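Local coordinates for protein endosialidase (Enterobacteria phage phi92, PDB 4HIZ) that cleaves sialic acid polymers internally, hydrolysing alpha-2,8 and alpha-2,9 linkages, probably to let the phage through the capsule of its bacterial host, at residues A[39-51]-A[59-71]. Residues are numbered along the deposited sequence; the frame is centred on the assembly and turned at random.
Sequences TLPDISKFKNAAF and QPLTYVSEGFFDG
L40 lays its two methyls across the Y63 ring. L40 CD1 sits over one face of the Y63 ring, 4.0 Å from its centroid, in a CH-pi contact. Y63 OH is hydrogen-bonded to R435 NH1. I43 CG2 lies 3.6 Å from V64 O. I43 CG1 lies anti to the carbonyl carbon (chi1 -66°), which leaves CG2 against V64 O and S65 CA and CD1 near Y63 CB. F46 sets its CB against S65 CB, and its carbonyl accepts a hydrogen bond from a water that in turn takes the E66 N-H. At N48 the chain has turned a corner, and N48 N donates to E66 O, 2.9 Å away in the carbonyl plane. The N48 amide nitrogen ND2 is held by D29. A49 is gripped from both ends: its N donates to S65 OG at 3.0 Å, and its O accepts an almost straight bond (177°) from S65 N. The serine OG stands between its own N and carbonyl carbon (chi1 74°), which brings it to A49 N. A50 and V64 form a non-hydrogen-bonded antiparallel pair. A50 CB lies over one face of the F68 ring, 3.7 Å from the centroid, and also meets T62 CG2. F51 pairs with Y63 through two backbone bonds, both 2.8 Å: F51 N to Y63 O and Y63 N to F51 O. The I43 and Y63 side chains also pack on F529 and V530 of a second subunit, respectively. Strands 49-53 and 61-64 form an antiparallel beta hairpin, followed by a type II turn from S65 to F68. Strand 61-64 joins this N-terminal hairpin to strand 456-460 in a mixed sheet, tying the N-terminal extension to the region of the catalytic beta-propeller.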
ATOM      1  N   THR A  39      27.577 -33.710  10.339  1.00 22.92           N
ATOM      2  CA  THR A  39      27.310 -32.705   9.325  1.00 23.95           C
ATOM      3  C   THR A  39      25.841 -32.416   9.456  1.00 21.18           C
ATOM      4  O   THR A  39      25.094 -33.294   9.928  1.00 21.39           O
ATOM      5  CB  THR A  39      27.612 -33.255   7.924  1.00 30.75           C
ATOM      6  OG1 THR A  39      27.305 -32.256   6.945  1.00 35.82           O
ATOM      7  CG2 THR A  39      26.754 -34.463   7.624  1.00 31.42           C
ATOM      8  N   LEU A  40      25.380 -31.224   9.069  1.00 19.89           N
ATOM      9  CA  LEU A  40      23.939 -30.945   9.262  1.00 19.79           C
ATOM     10  C   LEU A  40      23.102 -31.803   8.341  1.00 18.59           C
ATOM     11  O   LEU A  40      23.437 -31.930   7.157  1.00 18.59           O
ATOM     12  CB  LEU A  40      23.577 -29.459   9.067  1.00 19.89           C
ATOM     13  CG  LEU A  40      24.195 -28.546  10.138  1.00 21.52           C
ATOM     14  CD1 LEU A  40      23.866 -27.090   9.857  1.00 23.18           C
ATOM     15  CD2 LEU A  40      23.692 -28.923  11.531  1.00 20.74           C
ATOM     16  N   PRO A  41      22.005 -32.385   8.870  1.00 17.41           N
ATOM     17  CA  PRO A  41      21.123 -33.206   8.046  1.00 18.06           C
ATOM     18  C   PRO A  41      20.122 -32.307   7.320  1.00 18.01           C
ATOM     19  O   PRO A  41      20.272 -31.084   7.316  1.00 18.42           O
ATOM     20  CB  PRO A  41      20.413 -34.067   9.084  1.00 18.12           C
ATOM     21  CG  PRO A  41      20.226 -33.122  10.257  1.00 18.16           C
ATOM     22  CD  PRO A  41      21.540 -32.320  10.283  1.00 17.49           C
ATOM     23  N   ASP A  42      19.117 -32.908   6.708  1.00 17.83           N
ATOM     24  CA  ASP A  42      18.086 -32.135   6.048  1.00 17.91           C
ATOM     25  C   ASP A  42      17.128 -31.623   7.132  1.00 17.11           C
ATOM     26  O   ASP A  42      16.120 -32.257   7.438  1.00 18.53           O
ATOM     27  CB  ASP A  42      17.352 -33.047   5.071  1.00 17.98           C
ATOM     28  CG  ASP A  42      16.443 -32.281   4.124  1.00 19.07           C
ATOM     29  OD1 ASP A  42      16.230 -31.063   4.325  1.00 18.34           O
ATOM     30  OD2 ASP A  42      15.942 -32.919   3.176  1.00 20.43           O
ATOM     31  N   ILE A  43      17.457 -30.481   7.722  1.00 15.79           N
ATOM     32  CA  ILE A  43      16.702 -29.962   8.862  1.00 15.93           C
ATOM     33  C   ILE A  43      15.200 -29.771   8.588  1.00 17.04           C
ATOM     34  O   ILE A  43      14.365 -30.006   9.466  1.00 16.22           O
ATOM     35  CB  ILE A  43      17.400 -28.690   9.396  1.00 15.08           C
ATOM     36  CG1 ILE A  43      18.756 -29.073   9.978  1.00 16.89           C
ATOM     37  CG2 ILE A  43      16.556 -27.999  10.521  1.00 15.25           C
ATOM     38  CD1 ILE A  43      19.619 -27.849  10.309  1.00 16.42           C
ATOM     39  N   SER A  44      14.843 -29.423   7.352  1.00 18.32           N
ATOM     40  CA  SER A  44      13.440 -29.161   7.053  0.51 19.55           C
ATOM     41  C   SER A  44      12.572 -30.429   7.100  1.00 20.21           C
ATOM     42  O   SER A  44      11.343 -30.337   7.133  1.00 22.46           O
ATOM     43  CB  SER A  44      13.311 -28.474   5.698  0.51 20.80           C
ATOM     44  OG  SER A  44      13.838 -29.309   4.702  0.51 21.43           O
ATOM     45  N   LYS A  45      13.205 -31.603   7.127  1.00 20.47           N
ATOM     46  CA  LYS A  45      12.484 -32.878   7.232  1.00 23.06           C
ATOM     47  C   LYS A  45      12.294 -33.363   8.685  1.00 22.63           C
ATOM     48  O   LYS A  45      11.847 -34.504   8.919  1.00 25.10           O
ATOM     49  CB  LYS A  45      13.189 -33.967   6.425  1.00 26.38           C
ATOM     50  CG  LYS A  45      13.295 -33.674   4.927  1.00 31.77           C
ATOM     51  CD  LYS A  45      11.935 -33.299   4.299  1.00 39.85           C
ATOM     52  CE  LYS A  45      10.981 -34.486   4.212  1.00 45.07           C
ATOM     53  NZ  LYS A  45       9.646 -34.173   3.555  1.00 45.91           N
ATOM     54  N   PHE A  46      12.614 -32.512   9.650  1.00 19.93           N
ATOM     55  CA  PHE A  46      12.423 -32.860  11.055  1.00 19.23           C
ATOM     56  C   PHE A  46      11.454 -31.872  11.664  1.00 18.47           C
ATOM     57  O   PHE A  46      11.392 -30.694  11.239  1.00 17.27           O
ATOM     58  CB  PHE A  46      13.712 -32.690  11.842  1.00 19.57           C
ATOM     59  CG  PHE A  46      14.786 -33.688  11.509  1.00 21.10           C
ATOM     60  CD1 PHE A  46      15.576 -33.523  10.377  1.00 21.45           C
ATOM     61  CD2 PHE A  46      15.035 -34.772  12.362  1.00 22.56           C
ATOM     62  CE1 PHE A  46      16.608 -34.424  10.085  1.00 22.45           C
ATOM     63  CE2 PHE A  46      16.062 -35.700  12.081  1.00 23.30           C
ATOM     64  CZ  PHE A  46      16.848 -35.528  10.941  1.00 22.83           C
ATOM     65  N   LYS A  47      10.726 -32.317  12.685  1.00 18.06           N
ATOM     66  CA  LYS A  47      10.167 -31.352  13.624  1.00 18.54           C
ATOM     67  C   LYS A  47      10.601 -31.704  15.029  1.00 17.35           C
ATOM     68  O   LYS A  47      11.015 -32.835  15.307  1.00 17.79           O
ATOM     69  CB  LYS A  47       8.630 -31.308  13.560  1.00 21.80           C
ATOM     70  CG  LYS A  47       7.931 -32.533  14.139  1.00 25.99           C
ATOM     71  CD  LYS A  47       6.438 -32.263  14.371  1.00 30.46           C
ATOM     72  CE  LYS A  47       5.725 -33.528  14.852  1.00 33.26           C
ATOM     73  NZ  LYS A  47       4.269 -33.328  15.049  1.00 34.75           N
ATOM     74  N   ASN A  48      10.545 -30.709  15.901  1.00 16.93           N
ATOM     75  CA  ASN A  48      10.859 -30.901  17.318  1.00 17.52           C
ATOM     76  C   ASN A  48      12.239 -31.530  17.540  1.00 17.90           C
ATOM     77  O   ASN A  48      12.402 -32.376  18.414  1.00 18.90           O
ATOM     78  CB  ASN A  48       9.789 -31.778  17.967  1.00 19.76           C
ATOM     79  CG  ASN A  48       8.382 -31.230  17.760  1.00 23.51           C
ATOM     80  OD1 ASN A  48       8.191 -30.032  17.543  1.00 24.38           O
ATOM     81  ND2 ASN A  48       7.395 -32.105  17.833  1.00 25.08           N
ATOM     82  N   ALA A  49      13.238 -31.100  16.774  1.00 16.54           N
ATOM     83  CA  ALA A  49      14.545 -31.729  16.853  1.00 15.02           C
ATOM     84  C   ALA A  49      15.621 -30.663  16.877  1.00 14.67           C
ATOM     85  O   ALA A  49      15.433 -29.562  16.340  1.00 15.51           O
ATOM     86  CB  ALA A  49      14.749 -32.667  15.627  1.00 15.51           C
ATOM     87  N   ALA A  50      16.760 -30.986  17.475  1.00 14.73           N
ATOM     88  CA  ALA A  50      17.916 -30.096  17.392  1.00 15.20           C
ATOM     89  C   ALA A  50      19.190 -30.893  17.152  1.00 15.45           C
ATOM     90  O   ALA A  50      19.267 -32.075  17.513  1.00 16.48           O
ATOM     91  CB  ALA A  50      18.043 -29.277  18.647  1.00 17.45           C
ATOM     92  N   PHE A  51      20.189 -30.229  16.569  1.00 15.18           N
ATOM     93  CA  PHE A  51      21.398 -30.911  16.104  1.00 15.04           C
ATOM     94  C   PHE A  51      22.622 -30.147  16.580  1.00 14.84           C
ATOM     95  O   PHE A  51      22.791 -28.974  16.252  1.00 16.03           O
ATOM     96  CB  PHE A  51      21.395 -30.978  14.565  1.00 16.08           C
ATOM     97  CG  PHE A  51      20.111 -31.546  14.012  1.00 17.70           C
ATOM     98  CD1 PHE A  51      19.921 -32.912  13.947  1.00 19.71           C
ATOM     99  CD2 PHE A  51      19.069 -30.704  13.615  1.00 18.51           C
ATOM    100  CE1 PHE A  51      18.710 -33.445  13.465  1.00 20.86           C
ATOM    101  CE2 PHE A  51      17.862 -31.228  13.150  1.00 20.35           C
ATOM    102  CZ  PHE A  51      17.688 -32.603  13.083  1.00 20.68           C
ATOM    103  N   GLN A  59      34.070 -25.754  18.456  1.00 16.83           N
ATOM    104  CA  GLN A  59      33.035 -24.748  18.729  1.00 16.29           C
ATOM    105  C   GLN A  59      31.630 -25.241  18.386  1.00 15.23           C
ATOM    106  O   GLN A  59      31.033 -24.821  17.377  1.00 15.61           O
ATOM    107  CB  GLN A  59      33.366 -23.427  18.009  1.00 15.75           C
ATOM    108  CG  GLN A  59      34.661 -22.810  18.533  1.00 15.49           C
ATOM    109  CD  GLN A  59      34.868 -21.385  18.076  1.00 15.64           C
ATOM    110  OE1 GLN A  59      34.004 -20.529  18.305  1.00 16.30           O
ATOM    111  NE2 GLN A  59      36.035 -21.101  17.457  1.00 15.83           N
ATOM    112  N   PRO A  60      31.092 -26.146  19.218  1.00 16.10           N
ATOM    113  CA  PRO A  60      29.756 -26.680  18.936  1.00 16.45           C
ATOM    114  C   PRO A  60      28.667 -25.603  19.103  1.00 15.29           C
ATOM    115  O   PRO A  60      28.734 -24.721  19.991  1.00 15.90           O
ATOM    116  CB  PRO A  60      29.577 -27.771  20.000  1.00 18.01           C
ATOM    117  CG  PRO A  60      30.473 -27.334  21.153  1.00 18.40           C
ATOM    118  CD  PRO A  60      31.626 -26.594  20.525  1.00 17.66           C
ATOM    119  N   LEU A  61      27.689 -25.669  18.204  1.00 13.76           N
ATOM    120  CA  LEU A  61      26.515 -24.821  18.241  1.00 13.60           C
ATOM    121  C   LEU A  61      25.358 -25.755  17.931  1.00 13.35           C
ATOM    122  O   LEU A  61      25.557 -26.829  17.323  1.00 13.94           O
ATOM    123  CB  LEU A  61      26.615 -23.726  17.168  1.00 14.10           C
ATOM    124  CG  LEU A  61      27.818 -22.773  17.357  1.00 14.40           C
ATOM    125  CD1 LEU A  61      28.030 -21.910  16.126  1.00 15.64           C
ATOM    126  CD2 LEU A  61      27.543 -21.885  18.608  1.00 13.86           C
ATOM    127  N   THR A  62      24.145 -25.371  18.342  1.00 12.84           N
ATOM    128  CA  THR A  62      22.980 -26.252  18.127  1.00 13.02           C
ATOM    129  C   THR A  62      22.045 -25.657  17.119  1.00 13.37           C
ATOM    130  O   THR A  62      21.771 -24.462  17.157  1.00 15.56           O
ATOM    131  CB  THR A  62      22.256 -26.489  19.484  1.00 13.37           C
ATOM    132  OG1 THR A  62      23.207 -27.116  20.368  1.00 14.31           O
ATOM    133  CG2 THR A  62      21.008 -27.385  19.307  1.00 14.37           C
ATOM    134  N   TYR A  63      21.579 -26.481  16.184  1.00 12.68           N
ATOM    135  CA  TYR A  63      20.752 -25.983  15.091  1.00 12.49           C
ATOM    136  C   TYR A  63      19.377 -26.591  15.242  1.00 14.08           C
ATOM    137  O   TYR A  63      19.262 -27.825  15.401  1.00 16.08           O
ATOM    138  CB  TYR A  63      21.380 -26.432  13.755  1.00 11.86           C
ATOM    139  CG  TYR A  63      22.729 -25.775  13.522  1.00 12.22           C
ATOM    140  CD1 TYR A  63      23.892 -26.240  14.173  1.00 13.53           C
ATOM    141  CD2 TYR A  63      22.838 -24.636  12.709  1.00 12.72           C
ATOM    142  CE1 TYR A  63      25.116 -25.610  13.994  1.00 14.11           C
ATOM    143  CE2 TYR A  63      24.076 -24.000  12.505  1.00 13.24           C
ATOM    144  CZ  TYR A  63      25.214 -24.503  13.147  1.00 14.64           C
ATOM    145  OH  TYR A  63      26.444 -23.893  12.954  1.00 15.72           O
ATOM    146  N   VAL A  64      18.329 -25.767  15.216  1.00 12.65           N
ATOM    147  CA  VAL A  64      16.990 -26.326  15.516  1.00 13.58           C
ATOM    148  C   VAL A  64      16.116 -26.507  14.288  1.00 14.01           C
ATOM    149  O   VAL A  64      16.211 -25.736  13.330  1.00 14.44           O
ATOM    150  CB  VAL A  64      16.224 -25.471  16.561  1.00 15.12           C
ATOM    151  CG1 VAL A  64      17.139 -25.230  17.785  1.00 15.87           C
ATOM    152  CG2 VAL A  64      15.794 -24.146  15.952  1.00 15.95           C
ATOM    153  N   SER A  65      15.259 -27.524  14.317  1.00 14.21           N
ATOM    154  CA  SER A  65      14.204 -27.657  13.312  1.00 14.82           C
ATOM    155  C   SER A  65      12.975 -26.871  13.758  1.00 14.87           C
ATOM    156  O   SER A  65      12.918 -26.359  14.871  1.00 15.27           O
ATOM    157  CB  SER A  65      13.797 -29.140  13.127  1.00 15.61           C
ATOM    158  OG  SER A  65      13.031 -29.556  14.262  1.00 17.49           O
ATOM    159  N   GLU A  66      12.003 -26.758  12.864  1.00 14.51           N
ATOM    160  CA  GLU A  66      10.719 -26.199  13.233  1.00 17.59           C
ATOM    161  C   GLU A  66      10.140 -26.986  14.411  1.00 17.18           C
ATOM    162  O   GLU A  66      10.278 -28.209  14.472  1.00 17.23           O
ATOM    163  CB  GLU A  66       9.776 -26.237  12.031  1.00 23.26           C
ATOM    164  CG  GLU A  66      10.029 -25.065  11.088  1.00 32.70           C
ATOM    165  CD  GLU A  66       9.436 -23.770  11.646  1.00 46.08           C
ATOM    166  OE1 GLU A  66       8.251 -23.791  12.064  1.00 57.81           O
ATOM    167  OE2 GLU A  66      10.152 -22.748  11.689  1.00 46.14           O
ATOM    168  N   GLY A  67       9.559 -26.267  15.368  1.00 16.64           N
ATOM    169  CA  GLY A  67       8.846 -26.900  16.473  1.00 17.73           C
ATOM    170  C   GLY A  67       9.704 -27.103  17.709  1.00 18.18           C
ATOM    171  O   GLY A  67       9.155 -27.320  18.796  1.00 19.58           O
ATOM    172  N   PHE A  68      11.035 -27.050  17.552  1.00 15.83           N
ATOM    173  CA  PHE A  68      11.906 -27.300  18.685  1.00 15.24           C
ATOM    174  C   PHE A  68      11.639 -26.217  19.745  1.00 15.51           C
ATOM    175  O   PHE A  68      11.529 -26.506  20.967  1.00 16.74           O
ATOM    176  CB  PHE A  68      13.395 -27.341  18.276  1.00 14.98           C
ATOM    177  CG  PHE A  68      14.292 -27.771  19.398  1.00 15.92           C
ATOM    178  CD1 PHE A  68      14.472 -29.118  19.675  1.00 15.53           C
ATOM    179  CD2 PHE A  68      14.890 -26.825  20.238  1.00 16.22           C
ATOM    180  CE1 PHE A  68      15.269 -29.518  20.763  1.00 16.01           C
ATOM    181  CE2 PHE A  68      15.695 -27.217  21.317  1.00 17.59           C
ATOM    182  CZ  PHE A  68      15.884 -28.567  21.575  1.00 16.99           C
ATOM    183  N   PHE A  69      11.540 -24.969  19.274  1.00 15.30           N
ATOM    184  CA  PHE A  69      11.039 -23.869  20.103  1.00 15.64           C
ATOM    185  C   PHE A  69       9.730 -23.399  19.527  1.00 15.07           C
ATOM    186  O   PHE A  69       9.558 -23.376  18.304  1.00 15.53           O
ATOM    187  CB  PHE A  69      12.003 -22.668  20.103  1.00 16.28           C
ATOM    188  CG  PHE A  69      13.309 -22.943  20.778  1.00 17.62           C
ATOM    189  CD1 PHE A  69      13.347 -23.338  22.105  1.00 19.59           C
ATOM    190  CD2 PHE A  69      14.489 -22.844  20.077  1.00 17.81           C
ATOM    191  CE1 PHE A  69      14.569 -23.600  22.719  1.00 21.62           C
ATOM    192  CE2 PHE A  69      15.709 -23.093  20.696  1.00 19.18           C
ATOM    193  CZ  PHE A  69      15.756 -23.478  22.013  1.00 20.46           C
ATOM    194  N   ASP A  70       8.816 -22.987  20.394  1.00 14.51           N
ATOM    195  CA  ASP A  70       7.571 -22.404  19.911  1.00 15.55           C
ATOM    196  C   ASP A  70       7.815 -20.918  19.643  1.00 14.34           C
ATOM    197  O   ASP A  70       7.414 -20.045  20.411  1.00 13.19           O
ATOM    198  CB  ASP A  70       6.455 -22.647  20.931  1.00 20.49           C
ATOM    199  CG  ASP A  70       6.151 -24.134  21.104  1.00 27.76           C
ATOM    200  OD1 ASP A  70       6.216 -24.882  20.094  1.00 31.34           O
ATOM    201  OD2 ASP A  70       5.857 -24.566  22.240  1.00 30.58           O
ATOM    202  N   GLY A  71       8.512 -20.644  18.554  1.00 14.81           N
ATOM    203  CA  GLY A  71       8.921 -19.289  18.210  1.00 14.39           C
ATOM    204  C   GLY A  71       8.888 -19.159  16.692  1.00 14.98           C
ATOM    205  O   GLY A  71       9.146 -20.133  15.982  1.00 17.55           O
TER
HETATM  206  O   HOH W   1      12.193 -28.047  10.253  1.00 17.95           O